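PDB 5TGF: beta-lactamase-related domain-containing protein from Bacteroides dorei DSM 17855, which is uncharacterised but probably acts as a serine hydrolase of the beta-lactamase and penicillin-binding-protein superfamily, with an as yet unknown substrate. Local coordinates for residues 210-215 with 302-306; 56-62 with 292-296; 217-221 with 234-238; 66-71 with 170-175. All blocks are in the same frame, centred on the assembly; numbering follows the deposited sequence.

Contact 1. Residues 210-215 with 302-306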
# COMPACT_ATOMS: atom_id res chain seq x y z
N TYR A 210 8.88 7.52 -4.40
CA TYR A 210 7.63 6.80 -4.59
C TYR A 210 7.01 7.08 -5.97
O TYR A 210 6.37 6.22 -6.56
CB TYR A 210 6.61 7.17 -3.47
CG TYR A 210 5.57 6.12 -3.20
CD1 TYR A 210 4.49 5.95 -4.06
CD2 TYR A 210 5.60 5.34 -2.05
CE1 TYR A 210 3.50 5.03 -3.80
CE2 TYR A 210 4.64 4.37 -1.82
CZ TYR A 210 3.59 4.22 -2.69
OH TYR A 210 2.65 3.24 -2.47
N ILE A 211 7.26 8.27 -6.50
CA ILE A 211 6.83 8.57 -7.87
C ILE A 211 7.50 7.61 -8.88
O ILE A 211 6.87 7.23 -9.85
CB ILE A 211 7.12 10.07 -8.20
CG1 ILE A 211 6.00 10.95 -7.61
CG2 ILE A 211 7.18 10.34 -9.70
CD1 ILE A 211 4.65 10.83 -8.34
N ARG A 212 8.76 7.24 -8.66
CA ARG A 212 9.42 6.25 -9.53
C ARG A 212 8.74 4.91 -9.50
O ARG A 212 8.55 4.26 -10.56
CB ARG A 212 10.92 6.08 -9.20
CG ARG A 212 11.75 7.34 -9.38
CD ARG A 212 13.07 7.23 -8.62
NE ARG A 212 13.90 8.40 -8.88
CZ ARG A 212 14.81 8.48 -9.83
NH1 ARG A 212 15.08 7.44 -10.58
NH2 ARG A 212 15.46 9.60 -10.01
N PHE A 213 8.35 4.48 -8.30
CA PHE A 213 7.58 3.27 -8.11
C PHE A 213 6.24 3.28 -8.87
O PHE A 213 5.92 2.33 -9.57
CB PHE A 213 7.29 3.05 -6.60
CG PHE A 213 6.37 1.90 -6.32
CD1 PHE A 213 6.81 0.60 -6.45
CD2 PHE A 213 5.02 2.12 -6.02
CE1 PHE A 213 5.95 -0.47 -6.25
CE2 PHE A 213 4.14 1.05 -5.82
CZ PHE A 213 4.61 -0.25 -5.94
N LEU A 214 5.47 4.36 -8.71
CA LEU A 214 4.15 4.50 -9.35
C LEU A 214 4.26 4.52 -10.90
O LEU A 214 3.47 3.87 -11.59
CB LEU A 214 3.45 5.76 -8.86
CG LEU A 214 2.83 5.69 -7.45
CD1 LEU A 214 2.34 7.07 -7.05
CD2 LEU A 214 1.72 4.66 -7.37
N LYS A 215 5.30 5.17 -11.41
CA LYS A 215 5.57 5.17 -12.86
C LYS A 215 5.74 3.74 -13.37
O LYS A 215 5.14 3.35 -14.39
CB LYS A 215 6.81 6.00 -13.17
CG LYS A 215 7.11 6.16 -14.67
CD LYS A 215 8.43 6.86 -14.95
CE LYS A 215 8.64 6.98 -16.47
NZ LYS A 215 9.94 7.62 -16.81
N VAL A 302 -3.49 9.17 -15.18
CA VAL A 302 -2.79 9.88 -14.14
C VAL A 302 -2.16 8.92 -13.11
O VAL A 302 -2.76 7.88 -12.74
CB VAL A 302 -3.76 10.84 -13.41
CG1 VAL A 302 -3.24 11.23 -12.06
CG2 VAL A 302 -4.02 12.11 -14.22
N TYR A 303 -0.95 9.24 -12.67
CA TYR A 303 -0.49 8.80 -11.36
C TYR A 303 -0.00 9.98 -10.52
O TYR A 303 0.41 11.01 -11.06
CB TYR A 303 0.54 7.66 -11.46
CG TYR A 303 1.82 8.02 -12.18
CD1 TYR A 303 2.92 8.45 -11.46
CD2 TYR A 303 1.95 7.87 -13.55
CE1 TYR A 303 4.09 8.80 -12.07
CE2 TYR A 303 3.16 8.17 -14.19
CZ TYR A 303 4.22 8.65 -13.42
OH TYR A 303 5.42 9.00 -13.97
N GLY A 304 -0.23 9.91 -9.21
CA GLY A 304 0.20 10.94 -8.30
C GLY A 304 0.52 10.45 -6.90
O GLY A 304 0.10 9.35 -6.45
N PHE A 305 1.12 11.33 -6.13
CA PHE A 305 1.46 10.99 -4.75
C PHE A 305 1.48 12.28 -3.96
O PHE A 305 2.16 13.24 -4.35
CB PHE A 305 2.80 10.29 -4.69
CG PHE A 305 3.21 9.85 -3.30
CD1 PHE A 305 2.28 9.23 -2.46
CD2 PHE A 305 4.53 9.88 -2.91
CE1 PHE A 305 2.65 8.74 -1.22
CE2 PHE A 305 4.91 9.41 -1.67
CZ PHE A 305 3.97 8.86 -0.81
N PHE A 306 0.71 12.31 -2.87
CA PHE A 306 0.86 13.34 -1.84
C PHE A 306 1.54 12.71 -0.62
O PHE A 306 1.05 11.68 -0.06
CB PHE A 306 -0.51 13.91 -1.45
CG PHE A 306 -0.50 14.81 -0.25
CD1 PHE A 306 -0.02 16.13 -0.34
CD2 PHE A 306 -1.04 14.39 0.95
CE1 PHE A 306 -0.07 16.97 0.77
CE2 PHE A 306 -1.07 15.21 2.05
CZ PHE A 306 -0.56 16.50 1.97
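The rings of Tyr210 and Phe305 stack face to face where helix 207-218 lies against strand 302-307. Their centroids are 4.4 Å apart and the planes are tilted by 24°, and each ring sits off-centre over the other. The closest touch is at the root of the tyrosine, Tyr210 CB to Phe305 CE2 at 3.3 Å. The first torsion of Tyr210 turns CG away from the backbone N (chi1 -155°), which brings the ring over one face of the phenylalanine; the side chains cross at about a right angle. The phenol oxygen is used elsewhere: Tyr210 OH hydrogen-bonds the carbonyl of Ala59.

A CH-pi contact forms one turn further on. Lys215 CA sits over one face of the Tyr303 ring, 4.0 Å from its centroid. The lysine chain then runs out past the phenol, with Lys215 CG 3.4 Å from Tyr303 OH.

The remaining contacts are made by Leu214 and Ile211. Leu214 CB touches Tyr303 CD1 at 3.8 Å. Its CD1 branch reaches the strand backbone, 3.3 Å from Gly304 O, and also lies at the edge of the Tyr210 ring. Ile211 CD1 meets Phe305 CB at 4.1 Å, so Ile211 and Leu214 both press on the root of this phenylalanine. Gly304 has no side chain, and Tyr303 and Phe305 on either side of it both point to the helix.

The axes of segments 210-215 and 302-306 run roughly antiparallel, at 156°. Strand 302-307 lies between strands 28-35 and 293-297 of the six-stranded antiparallel sheet. Tyr210 also packs on Pro294 of strand 293-297, and it touches Trp62 and Val63 of helix 60-74.

Contact 2. Residues 56-62 with 292-296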
# COMPACT_ATOMS: atom_id res chain seq x y z
N VAL A 56 5.51 6.63 5.91
CA VAL A 56 4.21 6.74 5.18
C VAL A 56 3.22 5.63 5.51
O VAL A 56 2.10 5.55 4.92
CB VAL A 56 4.42 6.78 3.66
CG1 VAL A 56 5.22 8.02 3.28
CG2 VAL A 56 5.08 5.52 3.15
N ALA A 57 3.58 4.80 6.48
CA ALA A 57 2.66 3.78 6.99
C ALA A 57 2.10 2.89 5.88
O ALA A 57 2.89 2.38 5.09
CB ALA A 57 1.57 4.45 7.81
N SER A 58 0.78 2.78 5.74
CA SER A 58 0.21 1.82 4.80
C SER A 58 0.44 2.15 3.35
O SER A 58 0.15 1.30 2.50
CB SER A 58 -1.27 1.62 5.03
OG SER A 58 -1.47 1.07 6.31
N ALA A 59 0.97 3.32 3.03
CA ALA A 59 1.40 3.54 1.65
C ALA A 59 2.43 2.51 1.19
O ALA A 59 2.51 2.20 -0.00
CB ALA A 59 1.89 4.97 1.42
N GLY A 60 3.16 1.93 2.15
CA GLY A 60 4.09 0.85 1.84
C GLY A 60 3.50 -0.51 1.50
O GLY A 60 4.23 -1.34 0.96
N LYS A 61 2.20 -0.75 1.75
CA LYS A 61 1.61 -2.05 1.42
C LYS A 61 1.72 -2.32 -0.08
O LYS A 61 1.99 -3.44 -0.49
CB LYS A 61 0.16 -2.16 1.89
CG LYS A 61 0.00 -2.38 3.39
CD LYS A 61 -1.46 -2.59 3.79
CE LYS A 61 -1.63 -2.94 5.26
NZ LYS A 61 -1.36 -1.84 6.21
N TRP A 62 1.51 -1.28 -0.88
CA TRP A 62 1.59 -1.39 -2.35
C TRP A 62 3.00 -1.80 -2.76
O TRP A 62 3.17 -2.68 -3.58
CB TRP A 62 1.21 -0.05 -2.98
CG TRP A 62 0.76 -0.12 -4.43
CD1 TRP A 62 0.87 -1.19 -5.33
CD2 TRP A 62 0.08 0.91 -5.13
NE1 TRP A 62 0.27 -0.86 -6.52
CE2 TRP A 62 -0.20 0.43 -6.44
CE3 TRP A 62 -0.32 2.20 -4.77
CZ2 TRP A 62 -0.86 1.20 -7.39
CZ3 TRP A 62 -1.02 2.95 -5.69
CH2 TRP A 62 -1.30 2.44 -6.99
N ALA A 292 -0.34 10.13 3.74
CA ALA A 292 0.27 9.73 2.48
C ALA A 292 -0.81 9.10 1.58
O ALA A 292 -1.56 8.20 2.02
CB ALA A 292 1.41 8.74 2.72
N TYR A 293 -0.89 9.56 0.34
CA TYR A 293 -1.91 9.10 -0.61
C TYR A 293 -1.30 8.96 -2.00
O TYR A 293 -1.18 9.96 -2.74
CB TYR A 293 -3.06 10.07 -0.66
CG TYR A 293 -4.19 9.59 -1.56
CD1 TYR A 293 -5.03 8.55 -1.17
CD2 TYR A 293 -4.47 10.24 -2.74
CE1 TYR A 293 -6.07 8.12 -1.99
CE2 TYR A 293 -5.49 9.83 -3.56
CZ TYR A 293 -6.30 8.77 -3.18
OH TYR A 293 -7.31 8.37 -4.04
N PRO A 294 -0.94 7.73 -2.37
CA PRO A 294 -0.59 7.42 -3.72
C PRO A 294 -1.77 6.86 -4.52
O PRO A 294 -2.54 6.04 -4.00
CB PRO A 294 0.49 6.36 -3.53
CG PRO A 294 0.04 5.61 -2.30
CD PRO A 294 -0.79 6.56 -1.49
N TRP A 295 -1.89 7.24 -5.78
CA TRP A 295 -2.93 6.66 -6.61
C TRP A 295 -2.60 6.61 -8.08
O TRP A 295 -1.75 7.37 -8.58
CB TRP A 295 -4.24 7.41 -6.40
CG TRP A 295 -4.40 8.65 -7.21
CD1 TRP A 295 -5.20 8.81 -8.31
CD2 TRP A 295 -3.84 9.95 -6.94
NE1 TRP A 295 -5.09 10.10 -8.79
CE2 TRP A 295 -4.32 10.84 -7.93
CE3 TRP A 295 -2.99 10.45 -5.94
CZ2 TRP A 295 -3.94 12.20 -8.00
CZ3 TRP A 295 -2.61 11.80 -5.99
CH2 TRP A 295 -3.11 12.67 -7.00
N ILE A 296 -3.34 5.75 -8.76
CA ILE A 296 -3.37 5.72 -10.22
C ILE A 296 -4.84 5.79 -10.64
O ILE A 296 -5.69 5.08 -10.07
CB ILE A 296 -2.73 4.45 -10.74
CG1 ILE A 296 -1.23 4.44 -10.49
CG2 ILE A 296 -3.04 4.23 -12.21
CD1 ILE A 296 -0.58 3.12 -10.87
O HOH W 1 0.48 7.92 6.02
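The first segment carries the SxxK pattern, Ser58 and Lys61, at the start of helix 60-74. This is consistent with the catalytic motif of serine beta-lactamases and penicillin-binding proteins. The contact sets this helix start against strand 293-297 of the main sheet. Ser58 and Lys61 do not touch the strand segment; Ser58 OG and Lys61 NZ both hydrogen-bond Tyr147 OH.

Small side chains make one end of the contact. Ala292 CB lies 3.7 Å from Val56 CB and 4.0 Å from Ala59 CB. The same Ala59 methyl also meets Pro294 CG, at 4.2 Å.

Trp62 makes the other end. Its CG is anti to the backbone N (chi1 -158°), and the indole extends towards the strand. The six-membered ring presents its edge to the strand backbone, with Trp62 CZ3 3.8 Å from Pro294 O. Ile296 CD1 touches the far end of the indole, 4.0 Å from Trp62 CZ2, and the two side chains cross at about a right angle. Phe213 of helix 207-218 meets the indole edge-to-face.

A water links the backbones beside Ala292 and Val56: it accepts from Ala292 N at 3.3 Å and donates a weak bond to Val56 O at 3.1 Å.

Contact 3. Residues 217-221 with 234-238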
# COMPACT_ATOMS: atom_id res chain seq x y z
N ILE A 217 4.56 0.98 -11.96
CA ILE A 217 3.28 0.30 -11.91
C ILE A 217 2.38 0.76 -13.06
O ILE A 217 1.66 -0.06 -13.65
CB ILE A 217 2.57 0.56 -10.53
CG1 ILE A 217 3.37 -0.11 -9.41
CG2 ILE A 217 1.18 0.01 -10.51
CD1 ILE A 217 3.39 -1.62 -9.43
N TYR A 218 2.36 2.06 -13.31
CA TYR A 218 1.54 2.67 -14.36
C TYR A 218 1.89 2.09 -15.74
O TYR A 218 1.02 1.98 -16.60
CB TYR A 218 1.71 4.19 -14.38
CG TYR A 218 0.80 4.84 -15.41
CD1 TYR A 218 -0.54 5.07 -15.13
CD2 TYR A 218 1.28 5.23 -16.67
CE1 TYR A 218 -1.40 5.62 -16.08
CE2 TYR A 218 0.44 5.82 -17.61
CZ TYR A 218 -0.91 5.99 -17.29
OH TYR A 218 -1.80 6.58 -18.16
N HIS A 219 3.15 1.76 -15.96
CA HIS A 219 3.58 1.12 -17.18
C HIS A 219 3.59 -0.42 -17.10
O HIS A 219 4.38 -1.10 -17.80
CB HIS A 219 4.93 1.68 -17.59
CG HIS A 219 4.87 3.12 -18.00
ND1 HIS A 219 4.26 3.53 -19.16
CD2 HIS A 219 5.30 4.24 -17.38
CE1 HIS A 219 4.33 4.85 -19.24
NE2 HIS A 219 4.97 5.30 -18.18
N ASN A 220 2.69 -0.98 -16.28
CA ASN A 220 2.47 -2.42 -16.25
C ASN A 220 3.77 -3.17 -15.95
O ASN A 220 4.01 -4.26 -16.47
CB ASN A 220 1.86 -2.89 -17.58
CG ASN A 220 0.90 -4.06 -17.40
OD1 ASN A 220 0.23 -4.19 -16.38
ND2 ASN A 220 0.80 -4.89 -18.42
N GLY A 221 4.61 -2.57 -15.11
CA GLY A 221 5.81 -3.22 -14.61
C GLY A 221 7.09 -2.96 -15.38
O GLY A 221 8.15 -3.45 -14.98
N VAL A 234 1.44 -7.47 -12.29
CA VAL A 234 0.77 -6.19 -12.03
C VAL A 234 -0.76 -6.32 -12.15
O VAL A 234 -1.51 -5.78 -11.31
CB VAL A 234 1.30 -5.05 -12.93
CG1 VAL A 234 0.61 -3.75 -12.57
CG2 VAL A 234 2.81 -4.90 -12.79
N GLN A 235 -1.23 -7.05 -13.18
CA GLN A 235 -2.66 -7.27 -13.34
C GLN A 235 -3.28 -8.02 -12.16
O GLN A 235 -4.34 -7.64 -11.64
CB GLN A 235 -2.97 -7.98 -14.66
CG GLN A 235 -2.77 -7.09 -15.87
CD GLN A 235 -3.60 -5.80 -15.79
OE1 GLN A 235 -3.05 -4.70 -15.62
NE2 GLN A 235 -4.92 -5.93 -15.86
N THR A 236 -2.58 -9.04 -11.68
CA THR A 236 -3.04 -9.83 -10.53
C THR A 236 -3.07 -8.97 -9.25
O THR A 236 -4.00 -9.07 -8.47
CB THR A 236 -2.16 -11.08 -10.32
OG1 THR A 236 -2.34 -11.97 -11.45
CG2 THR A 236 -2.53 -11.82 -9.03
N MSE A 237 -2.08 -8.08 -9.09
CA MSE A 237 -2.06 -7.18 -7.94
C MSE A 237 -3.28 -6.27 -7.92
O MSE A 237 -3.70 -5.79 -6.85
CB MSE A 237 -0.77 -6.34 -7.95
CG MSE A 237 0.52 -7.11 -7.59
SE MSE A 237 2.07 -5.96 -8.05
CE MSE A 237 1.81 -4.57 -6.64
N GLN A 238 -3.76 -5.91 -9.11
CA GLN A 238 -4.90 -5.00 -9.30
C GLN A 238 -6.26 -5.67 -9.42
O GLN A 238 -7.29 -4.98 -9.50
CB GLN A 238 -4.62 -4.10 -10.52
CG GLN A 238 -3.39 -3.24 -10.33
CD GLN A 238 -3.07 -2.35 -11.53
OE1 GLN A 238 -3.84 -2.27 -12.49
NE2 GLN A 238 -1.98 -1.60 -11.42
O HOH W 2 -0.97 -0.02 -13.64
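Val234 packs into the Schellman motif that ends helix 207-218. Asn220, with positive phi, is the C-prime residue of this motif. Asn220 N bonds Ile217 O at 3.0 Å, and Gly221 N bonds Met216 O. The chain then turns into the small hairpin of strands 222-223 and 226-227, and helix 231-238 returns to pack against the turn.

The closer part is buried and is mostly methyl groups against backbone. Val234 CG2 lies 3.7 Å from Gly221 N, close over the backbone of a residue that has no side chain. The other branch, Val234 CG1, lies 4.0 Å from Ile217 O. Ile217 makes two further contacts. Its CG2 branch lies 3.7 Å from Gln238 NE2. Its CD1 end touches the CE methyl of selenomethionine Met237 only lightly, at 4.4 Å. Trp62 of helix 60-74 touches both Ile217 and Met237.

The looser side is made by Asn220 and Gln235, both partly exposed. Asn220 was modelled in two conformers, so the 3.4 Å approach of Asn220 OD1 to Gln235 OE1 is doubtful. Both atoms are acceptors, and this is not a hydrogen bond. In that conformer the amide planes are turned well away from each other.

Polar bridging is left to a water. Gln238 OE1 bonds Lys298 NZ, while its amide nitrogen turns to the end of the other helix. There the water donates to Ile217 O at 2.6 Å and accepts from Gln238 NE2 at 2.9 Å.

Contact 4. Residues 66-71 with 170-175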
# COMPACT_ATOMS: atom_id res chain seq x y z
N ALA A 66 4.55 -5.42 -4.27
CA ALA A 66 5.45 -5.43 -5.46
C ALA A 66 6.77 -6.20 -5.23
O ALA A 66 7.23 -6.90 -6.14
CB ALA A 66 5.73 -4.02 -5.93
N VAL A 67 7.34 -6.13 -4.02
CA VAL A 67 8.55 -6.90 -3.73
C VAL A 67 8.22 -8.40 -3.81
O VAL A 67 8.94 -9.18 -4.45
CB VAL A 67 9.12 -6.55 -2.34
CG1 VAL A 67 10.30 -7.44 -1.99
CG2 VAL A 67 9.54 -5.09 -2.27
N ILE A 68 7.11 -8.80 -3.20
CA ILE A 68 6.66 -10.18 -3.23
C ILE A 68 6.32 -10.62 -4.67
O ILE A 68 6.69 -11.73 -5.08
CB ILE A 68 5.48 -10.43 -2.27
CG1 ILE A 68 5.89 -10.10 -0.83
CG2 ILE A 68 4.91 -11.85 -2.43
CD1 ILE A 68 4.73 -10.09 0.14
N GLY A 69 5.67 -9.76 -5.44
CA GLY A 69 5.45 -10.03 -6.85
C GLY A 69 6.75 -10.27 -7.64
O GLY A 69 6.79 -11.11 -8.55
N ALA A 70 7.80 -9.55 -7.33
CA ALA A 70 9.09 -9.76 -8.02
C ALA A 70 9.72 -11.13 -7.65
O ALA A 70 10.38 -11.79 -8.48
CB ALA A 70 10.04 -8.62 -7.73
N VAL A 71 9.45 -11.60 -6.45
CA VAL A 71 9.86 -12.92 -6.03
C VAL A 71 9.03 -13.99 -6.71
O VAL A 71 9.56 -15.00 -7.20
CB VAL A 71 9.80 -13.05 -4.48
CG1 VAL A 71 10.07 -14.47 -4.02
CG2 VAL A 71 10.77 -12.07 -3.84
N LEU A 170 15.88 -7.62 -0.10
CA LEU A 170 15.10 -7.91 -1.29
C LEU A 170 14.45 -6.67 -1.91
O LEU A 170 14.45 -6.49 -3.12
CB LEU A 170 14.03 -8.96 -1.02
CG LEU A 170 14.53 -10.39 -0.86
CD1 LEU A 170 13.37 -11.23 -0.39
CD2 LEU A 170 15.10 -10.92 -2.20
N PHE A 171 13.90 -5.81 -1.06
CA PHE A 171 13.32 -4.58 -1.56
C PHE A 171 14.35 -3.76 -2.31
O PHE A 171 14.05 -3.21 -3.36
CB PHE A 171 12.76 -3.75 -0.40
CG PHE A 171 12.38 -2.35 -0.78
CD1 PHE A 171 11.53 -2.10 -1.85
CD2 PHE A 171 12.85 -1.28 -0.04
CE1 PHE A 171 11.21 -0.79 -2.20
CE2 PHE A 171 12.55 0.01 -0.39
CZ PHE A 171 11.69 0.25 -1.46
N GLN A 172 15.56 -3.65 -1.76
CA GLN A 172 16.60 -2.85 -2.38
C GLN A 172 17.04 -3.52 -3.69
O GLN A 172 17.20 -2.86 -4.68
CB GLN A 172 17.80 -2.65 -1.45
CG GLN A 172 17.48 -1.91 -0.13
CD GLN A 172 16.96 -0.49 -0.33
OE1 GLN A 172 17.26 0.18 -1.33
NE2 GLN A 172 16.25 0.01 0.67
N GLU A 173 17.21 -4.83 -3.68
CA GLU A 173 17.71 -5.54 -4.87
C GLU A 173 16.69 -5.50 -6.03
O GLU A 173 17.04 -5.16 -7.16
CB GLU A 173 18.11 -6.96 -4.53
CG GLU A 173 18.54 -7.78 -5.74
CD GLU A 173 18.60 -9.28 -5.48
OE1 GLU A 173 18.51 -9.70 -4.31
OE2 GLU A 173 18.74 -10.04 -6.48
N LEU A 174 15.43 -5.80 -5.72
CA LEU A 174 14.41 -6.08 -6.74
C LEU A 174 13.55 -4.88 -7.17
O LEU A 174 12.98 -4.90 -8.26
CB LEU A 174 13.49 -7.19 -6.22
CG LEU A 174 14.13 -8.54 -5.94
CD1 LEU A 174 13.09 -9.53 -5.47
CD2 LEU A 174 14.84 -9.08 -7.18
N ILE A 175 13.41 -3.88 -6.30
CA ILE A 175 12.59 -2.74 -6.62
C ILE A 175 13.36 -1.41 -6.54
O ILE A 175 13.33 -0.61 -7.49
CB ILE A 175 11.33 -2.69 -5.72
CG1 ILE A 175 10.49 -3.99 -5.83
CG2 ILE A 175 10.50 -1.45 -6.00
CD1 ILE A 175 9.83 -4.25 -7.17
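Val67 is the main bump of this helix pair. It fits into a hollow formed by Leu170, Phe171 and Ile175. Its two methyls divide the work. Val67 CG2 enters between Phe171 and Ile175, 3.6 Å from Phe171 CD1 and 3.8 Å from Ile175 CG1. Val67 CG1 meets Leu170 instead, 4.1 Å from Leu170 CB. The valine and the phenylalanine cross at about a right angle, and the methyl approaches the ring obliquely.

Bumps from the second helix fit back into the first. Leu174 CD1 fills the dip over the small Ala70, 3.9 Å from Ala70 CB. The same leucine methyl, Leu174 CD1, also touches Val71 CG2 at 3.8 Å. Ile175 CD1 lies over the backbone at Ala66, 3.9 Å from Ala66 O, and this methyl also reaches the Ala66 and Ala70 side chains. The two alanines keep this face of helix 60-74 low, which makes room for the longer side chains opposite. The second helix has a wider pi-type turn at 172-175, and there Leu174 and Ile175 both point at the first helix.

All eight touching residues are buried. The axes of the two segments cross at 68°, 9.5 Å apart at their closest. Met163 of helix 150-163 packs on both Val71 and Leu170, and Phe186 meets the Phe171 ring edge-to-face. Val71 also touches Leu77, and its carbonyl bonds Thr75 OG1; both partners belong to a calcium site, with no calcium bound to this chain in the model. The arrangement is steeply crossed helix packing in the all-helical part of a beta-lactamase-like fold.

In the fold
The contacts run from the six-stranded antiparallel sheet into the helical part of the fold. Contacts 1 and 2, centres about 10 Å apart, reach neighbouring strands, 302-307 and 293-297. Contact 3 shares helix 207-218 with contact 1, and contact 4 shares helix 60-74 with contact 2. Contacts 1 and 4 are farthest apart, about 17 Å between centres, yet Phe213 touches Ala66 and Ile175. Along the chain contact 4 closes before contacts 1 and 3 open. Contact 2 spans contacts 3 and 4, contact 1 spans contact 3, and the segments of contacts 1 and 2 alternate. Trp62, Ile217 and Met237 join contacts 2 and 3. Helix 60-74, with its probable SxxK motif, is thus packed between sheet and helices.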